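Local structure of acyl-CoA dehydrogenase (Bacillus anthracis, 3OWA) at residues T167-N172 with V198-D203; T176-N181 with V245-L250. The protein binds flavin-adenine dinucleotide and probably catalyses the FAD-dependent alpha,beta-dehydrogenation of acyl-CoA thioesters, as acyl-CoA dehydrogenases do. All coordinates share one frame; numbering follows the deposited sequence. Where two conformers were deposited one is given.

Both contacts belong to the beta-sheet domain that lies between the helical parts in acyl-CoA dehydrogenases, and their centres are 8 Å apart on one mixed sheet. Along the chain the segments alternate: 167-172, 176-181, 198-203, then 245-250. Strands 168-171 and 177-188 are antiparallel neighbours, so contact 1 adds strand 195-202 on one side of this pair and contact 2 adds strand 243-246 on the other. Between the two contacts, R170 O lies 2.8 Å from V179 N, a probable hydrogen bond, and A169 CB packs 3.6 Å from L180 CD1. The contact centres lie about 31 and 33 Å from the chain's centre, so together they tie four strands of the domain to one another at the periphery of the subunit.

Contact 1 (T167-N172 with V198-D203); sequences TTARLN and VYAKID
T167 OG1 stands anti to the carbonyl carbon (chi1 -59°), where it bonds E155, and this puts CG2 anti to the backbone N, 3.6 Å from A200 CB. I202 carries CG1 anti to its own carbonyl carbon (chi1 -67°), and CG1 packs 4.1 Å from A169 CB. The A169 methyl thus touches both A200 and I202. The strands run parallel here, pairing T168 with K201 and A169 with I202, as part of the mixed sheet in the middle beta domain of the acyl-CoA dehydrogenase fold. K201 N reaches T167 O at 2.8 Å in a nearly straight bond. A169 N bonds K201 O at 3.1 Å. D203 N then bonds A169 O at 2.7 Å, and I202 CA adds a CA-H...O contact to the same oxygen. Past this point a water accepts from L171 N and donates to D203 OD2, bridging the strand ends. On the other edge of strand 168-171, strand 177-188 pairs with it through T168 to N181. Y199 turns out of the contact to Y151, F207 and helix 257-293, its side chain about 7 Å from FAD, while A169 and I202 pack onto F210 of strand 206-213.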
loop_
_atom_site.group_PDB
_atom_site.type_symbol
_atom_site.label_atom_id
_atom_site.label_comp_id
_atom_site.label_asym_id
_atom_site.label_seq_id
_atom_site.Cartn_x
_atom_site.Cartn_y
_atom_site.Cartn_z
ATOM N N THR A 167 -5.800 -8.304 33.028
ATOM C CA THR A 167 -7.039 -8.837 33.621
ATOM C C THR A 167 -6.754 -9.969 34.633
ATOM O O THR A 167 -6.052 -10.941 34.331
ATOM C CB THR A 167 -8.003 -9.360 32.511
ATOM O OG1 THR A 167 -8.310 -8.273 31.632
ATOM C CG2 THR A 167 -9.334 -9.932 33.083
ATOM N N THR A 168 -7.323 -9.836 35.827
ATOM C CA THR A 168 -7.150 -10.807 36.900
ATOM C C THR A 168 -8.392 -11.653 37.156
ATOM O O THR A 168 -9.528 -11.263 36.810
ATOM C CB THR A 168 -6.805 -10.098 38.206
ATOM O OG1 THR A 168 -7.856 -9.187 38.524
ATOM C CG2 THR A 168 -5.499 -9.334 38.054
ATOM N N ALA A 169 -8.169 -12.799 37.784
ATOM C CA ALA A 169 -9.219 -13.715 38.163
ATOM C C ALA A 169 -8.879 -14.295 39.538
ATOM O O ALA A 169 -7.748 -14.787 39.775
ATOM C CB ALA A 169 -9.400 -14.818 37.128
ATOM N N ARG A 170 -9.838 -14.250 40.437
ATOM C CA ARG A 170 -9.643 -14.706 41.793
ATOM C C ARG A 170 -10.847 -15.477 42.262
ATOM O O ARG A 170 -11.944 -15.037 42.122
ATOM C CB ARG A 170 -9.393 -13.534 42.714
ATOM C CG ARG A 170 -10.067 -13.687 44.051
ATOM C CD ARG A 170 -10.388 -12.370 44.728
ATOM N NE ARG A 170 -11.807 -12.191 45.027
ATOM C CZ ARG A 170 -12.473 -11.074 44.785
ATOM N NH1 ARG A 170 -13.743 -10.977 45.096
ATOM N NH2 ARG A 170 -11.865 -10.048 44.233
ATOM N N LEU A 171 -10.637 -16.680 42.752
ATOM C CA LEU A 171 -11.680 -17.528 43.298
ATOM C C LEU A 171 -12.325 -16.849 44.500
ATOM O O LEU A 171 -11.616 -16.400 45.409
ATOM C CB LEU A 171 -11.086 -18.881 43.702
ATOM C CG LEU A 171 -12.011 -20.095 43.762
ATOM C CD1 LEU A 171 -12.726 -20.326 42.426
ATOM C CD2 LEU A 171 -11.216 -21.327 44.192
ATOM N N ASN A 172 -13.660 -16.756 44.491
ATOM C CA ASN A 172 -14.407 -16.115 45.572
ATOM C C ASN A 172 -14.294 -16.924 46.887
ATOM O O ASN A 172 -13.854 -18.070 46.853
ATOM C CB ASN A 172 -15.879 -15.879 45.183
ATOM C CG ASN A 172 -16.655 -17.173 44.914
ATOM O OD1 ASN A 172 -16.156 -18.279 45.092
ATOM N ND2 ASN A 172 -17.908 -17.021 44.486
ATOM N N VAL A 198 -12.363 -15.603 27.328
ATOM C CA VAL A 198 -11.596 -14.513 27.936
ATOM C C VAL A 198 -10.307 -15.034 28.601
ATOM O O VAL A 198 -10.331 -16.011 29.331
ATOM C CB VAL A 198 -12.436 -13.856 29.035
ATOM C CG1 VAL A 198 -11.639 -12.768 29.743
ATOM C CG2 VAL A 198 -13.799 -13.321 28.457
ATOM N N TYR A 199 -9.187 -14.349 28.412
ATOM C CA TYR A 199 -7.951 -14.758 29.069
ATOM C C TYR A 199 -7.682 -13.820 30.208
ATOM O O TYR A 199 -7.852 -12.603 30.046
ATOM C CB TYR A 199 -6.805 -14.622 28.075
ATOM C CG TYR A 199 -6.803 -15.677 27.012
ATOM C CD1 TYR A 199 -6.050 -16.856 27.175
ATOM C CD2 TYR A 199 -7.504 -15.496 25.822
ATOM C CE1 TYR A 199 -6.008 -17.829 26.167
ATOM C CE2 TYR A 199 -7.468 -16.474 24.819
ATOM C CZ TYR A 199 -6.726 -17.620 24.987
ATOM O OH TYR A 199 -6.699 -18.549 23.939
ATOM N N ALA A 200 -7.269 -14.368 31.366
ATOM C CA ALA A 200 -7.039 -13.573 32.572
ATOM C C ALA A 200 -5.997 -14.303 33.410
ATOM O O ALA A 200 -5.806 -15.500 33.225
ATOM C CB ALA A 200 -8.321 -13.414 33.387
ATOM N N LYS A 201 -5.338 -13.601 34.322
ATOM C CA LYS A 201 -4.349 -14.252 35.180
ATOM C C LYS A 201 -4.928 -14.546 36.559
ATOM O O LYS A 201 -5.243 -13.623 37.302
ATOM C CB LYS A 201 -3.057 -13.430 35.292
ATOM C CG LYS A 201 -2.315 -13.325 33.982
ATOM C CD LYS A 201 -1.028 -12.503 34.130
ATOM C CE LYS A 201 -0.282 -12.479 32.792
ATOM N NZ LYS A 201 1.038 -11.759 32.938
ATOM N N ILE A 202 -5.081 -15.839 36.875
ATOM C CA ILE A 202 -5.552 -16.275 38.201
ATOM C C ILE A 202 -4.584 -15.797 39.270
ATOM O O ILE A 202 -3.406 -16.018 39.136
ATOM C CB ILE A 202 -5.784 -17.793 38.253
ATOM C CG1 ILE A 202 -6.964 -18.132 37.327
ATOM C CG2 ILE A 202 -6.051 -18.257 39.719
ATOM C CD1 ILE A 202 -7.142 -19.587 36.981
ATOM N N ASP A 203 -5.095 -15.101 40.286
ATOM C CA ASP A 203 -4.283 -14.412 41.304
ATOM C C ASP A 203 -3.251 -13.465 40.709
ATOM O O ASP A 203 -2.256 -13.142 41.347
ATOM C CB ASP A 203 -3.601 -15.414 42.264
ATOM C CG ASP A 203 -4.602 -16.324 42.964
ATOM O OD1 ASP A 203 -4.226 -17.477 43.270
ATOM O OD2 ASP A 203 -5.768 -15.903 43.190
HETATM O O HOH W 1 -8.136 -17.383 43.503
#

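Contact 2 (T176-N181 with V245-L250); sequences THYVLN and VPKENL
Y178 and V245 form an antiparallel hydrogen-bonded pair, with Y178 N to V245 O at 2.8 Å and V245 N to Y178 O at 2.9 Å, while H177 faces P246 as a non-hydrogen-bonded pair and K247 N donates to T176 O at 2.9 Å, just where the chain leaves strand 243-246 for the 3-10 turn 247-249. In H177, chi1 of -67° brings CG beside the backbone N. The ring meets the start of P246 obliquely, with H177 CD2 3.6 Å from P246 N. T176 OG1 lies in plane at the edge of that ring and shares a hydrogen bond with ND1, which helps set the ring's rotation. The Y178 ring meets K247 obliquely, CD2 lying 4.0 Å from K247 CA, and CE2 also touches L250 CB; F210 stacks with this ring edge-to-face. Further along, the L180 and V245 side chains cross obliquely, CD1 of L180 lying 3.9 Å from CG2 of V245, on the face where V245 also packs on V212. Across the two segments the direct hydrogen bonds are all backbone to backbone, while the side chains of Y178, L180 and V245 supply a buried, largely apolar layer. T176 O accepts from both K247 N and a water that also donates to E248 OE1, so this one carbonyl ties the strand's start to the exposed 3-10 turn.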
loop_
_atom_site.group_PDB
_atom_site.type_symbol
_atom_site.label_atom_id
_atom_site.label_comp_id
_atom_site.label_asym_id
_atom_site.label_seq_id
_atom_site.Cartn_x
_atom_site.Cartn_y
_atom_site.Cartn_z
ATOM N N THR A 176 -16.698 -21.082 44.459
ATOM C CA THR A 176 -17.631 -21.498 43.427
ATOM C C THR A 176 -17.458 -20.750 42.082
ATOM O O THR A 176 -17.814 -21.278 41.044
ATOM C CB THR A 176 -19.085 -21.349 43.914
ATOM O OG1 THR A 176 -19.375 -19.966 44.157
ATOM C CG2 THR A 176 -19.328 -22.179 45.214
ATOM N N HIS A 177 -16.925 -19.529 42.135
ATOM C CA HIS A 177 -16.817 -18.646 40.962
ATOM C C HIS A 177 -15.488 -17.924 40.967
ATOM O O HIS A 177 -15.016 -17.530 42.037
ATOM C CB HIS A 177 -17.894 -17.564 40.983
ATOM C CG HIS A 177 -19.283 -18.080 40.817
ATOM N ND1 HIS A 177 -19.977 -18.677 41.844
ATOM C CD2 HIS A 177 -20.118 -18.067 39.750
ATOM C CE1 HIS A 177 -21.173 -19.035 41.411
ATOM N NE2 HIS A 177 -21.286 -18.673 40.144
ATOM N N TYR A 178 -14.916 -17.742 39.774
ATOM C CA TYR A 178 -13.820 -16.796 39.578
ATOM C C TYR A 178 -14.406 -15.408 39.432
ATOM O O TYR A 178 -15.433 -15.248 38.772
ATOM C CB TYR A 178 -12.992 -17.153 38.328
ATOM C CG TYR A 178 -12.103 -18.342 38.590
ATOM C CD1 TYR A 178 -10.904 -18.186 39.272
ATOM C CD2 TYR A 178 -12.475 -19.632 38.145
ATOM C CE1 TYR A 178 -10.069 -19.287 39.520
ATOM C CE2 TYR A 178 -11.644 -20.752 38.380
ATOM C CZ TYR A 178 -10.452 -20.565 39.083
ATOM O OH TYR A 178 -9.622 -21.634 39.314
ATOM N N VAL A 179 -13.756 -14.443 40.072
ATOM C CA VAL A 179 -14.109 -13.022 40.038
ATOM C C VAL A 179 -13.120 -12.315 39.094
ATOM O O VAL A 179 -11.912 -12.218 39.381
ATOM C CB VAL A 179 -14.091 -12.384 41.471
ATOM C CG1 VAL A 179 -14.415 -10.910 41.420
ATOM C CG2 VAL A 179 -15.099 -13.086 42.420
ATOM N N LEU A 180 -13.612 -11.874 37.937
ATOM C CA LEU A 180 -12.706 -11.303 36.909
ATOM C C LEU A 180 -12.753 -9.773 36.872
ATOM O O LEU A 180 -13.848 -9.164 36.923
ATOM C CB LEU A 180 -13.035 -11.869 35.506
ATOM C CG LEU A 180 -12.259 -13.127 35.106
ATOM C CD1 LEU A 180 -12.713 -14.306 35.956
ATOM C CD2 LEU A 180 -12.472 -13.434 33.598
ATOM N N ASN A 181 -11.582 -9.153 36.784
ATOM C CA ASN A 181 -11.493 -7.703 36.662
ATOM C C ASN A 181 -10.513 -7.283 35.602
ATOM O O ASN A 181 -9.348 -7.702 35.627
ATOM C CB ASN A 181 -11.082 -7.066 37.997
ATOM C CG ASN A 181 -12.203 -7.049 38.986
ATOM O OD1 ASN A 181 -12.270 -7.905 39.899
ATOM N ND2 ASN A 181 -13.089 -6.060 38.857
ATOM N N VAL A 245 -17.703 -15.800 37.111
ATOM C CA VAL A 245 -17.601 -16.893 36.159
ATOM C C VAL A 245 -17.553 -18.217 36.927
ATOM O O VAL A 245 -16.663 -18.405 37.735
ATOM C CB VAL A 245 -16.301 -16.763 35.350
ATOM C CG1 VAL A 245 -16.191 -17.937 34.346
ATOM C CG2 VAL A 245 -16.209 -15.345 34.647
ATOM N N PRO A 246 -18.498 -19.135 36.675
ATOM C CA PRO A 246 -18.468 -20.417 37.400
ATOM C C PRO A 246 -17.121 -21.095 37.270
ATOM O O PRO A 246 -16.518 -21.066 36.204
ATOM C CB PRO A 246 -19.520 -21.249 36.670
ATOM C CG PRO A 246 -20.501 -20.246 36.196
ATOM C CD PRO A 246 -19.651 -19.062 35.771
ATOM N N LYS A 247 -16.673 -21.707 38.359
ATOM C CA LYS A 247 -15.391 -22.397 38.422
ATOM C C LYS A 247 -15.228 -23.400 37.266
ATOM O O LYS A 247 -14.143 -23.569 36.736
ATOM C CB LYS A 247 -15.300 -23.101 39.795
ATOM C CG LYS A 247 -14.036 -23.824 40.065
ATOM C CD LYS A 247 -14.149 -24.626 41.361
ATOM C CE LYS A 247 -15.108 -25.799 41.233
ATOM N NZ LYS A 247 -14.866 -26.712 42.372
ATOM N N GLU A 248 -16.319 -24.053 36.882
ATOM C CA GLU A 248 -16.305 -25.063 35.837
ATOM C C GLU A 248 -16.200 -24.469 34.409
ATOM O O GLU A 248 -16.088 -25.221 33.418
ATOM C CB GLU A 248 -17.552 -25.959 35.942
ATOM C CG GLU A 248 -18.896 -25.233 35.731
ATOM C CD GLU A 248 -19.601 -24.781 37.043
ATOM O OE1 GLU A 248 -18.935 -24.648 38.128
ATOM O OE2 GLU A 248 -20.844 -24.534 36.954
ATOM N N ASN A 249 -16.240 -23.139 34.309
ATOM C CA ASN A 249 -16.010 -22.467 33.033
ATOM C C ASN A 249 -14.562 -22.172 32.739
ATOM O O ASN A 249 -14.252 -21.633 31.665
ATOM C CB ASN A 249 -16.864 -21.217 32.915
ATOM C CG ASN A 249 -18.254 -21.537 32.494
ATOM O OD1 ASN A 249 -18.831 -22.513 32.960
ATOM N ND2 ASN A 249 -18.816 -20.731 31.615
ATOM N N LEU A 250 -13.663 -22.522 33.659
ATOM C CA LEU A 250 -12.239 -22.526 33.327
ATOM C C LEU A 250 -11.992 -23.434 32.098
ATOM O O LEU A 250 -12.468 -24.579 32.052
ATOM C CB LEU A 250 -11.400 -22.991 34.507
ATOM C CG LEU A 250 -9.902 -23.141 34.192
ATOM C CD1 LEU A 250 -9.205 -21.800 34.278
ATOM C CD2 LEU A 250 -9.270 -24.137 35.153
HETATM O O HOH W 2 -19.831 -22.820 40.272
#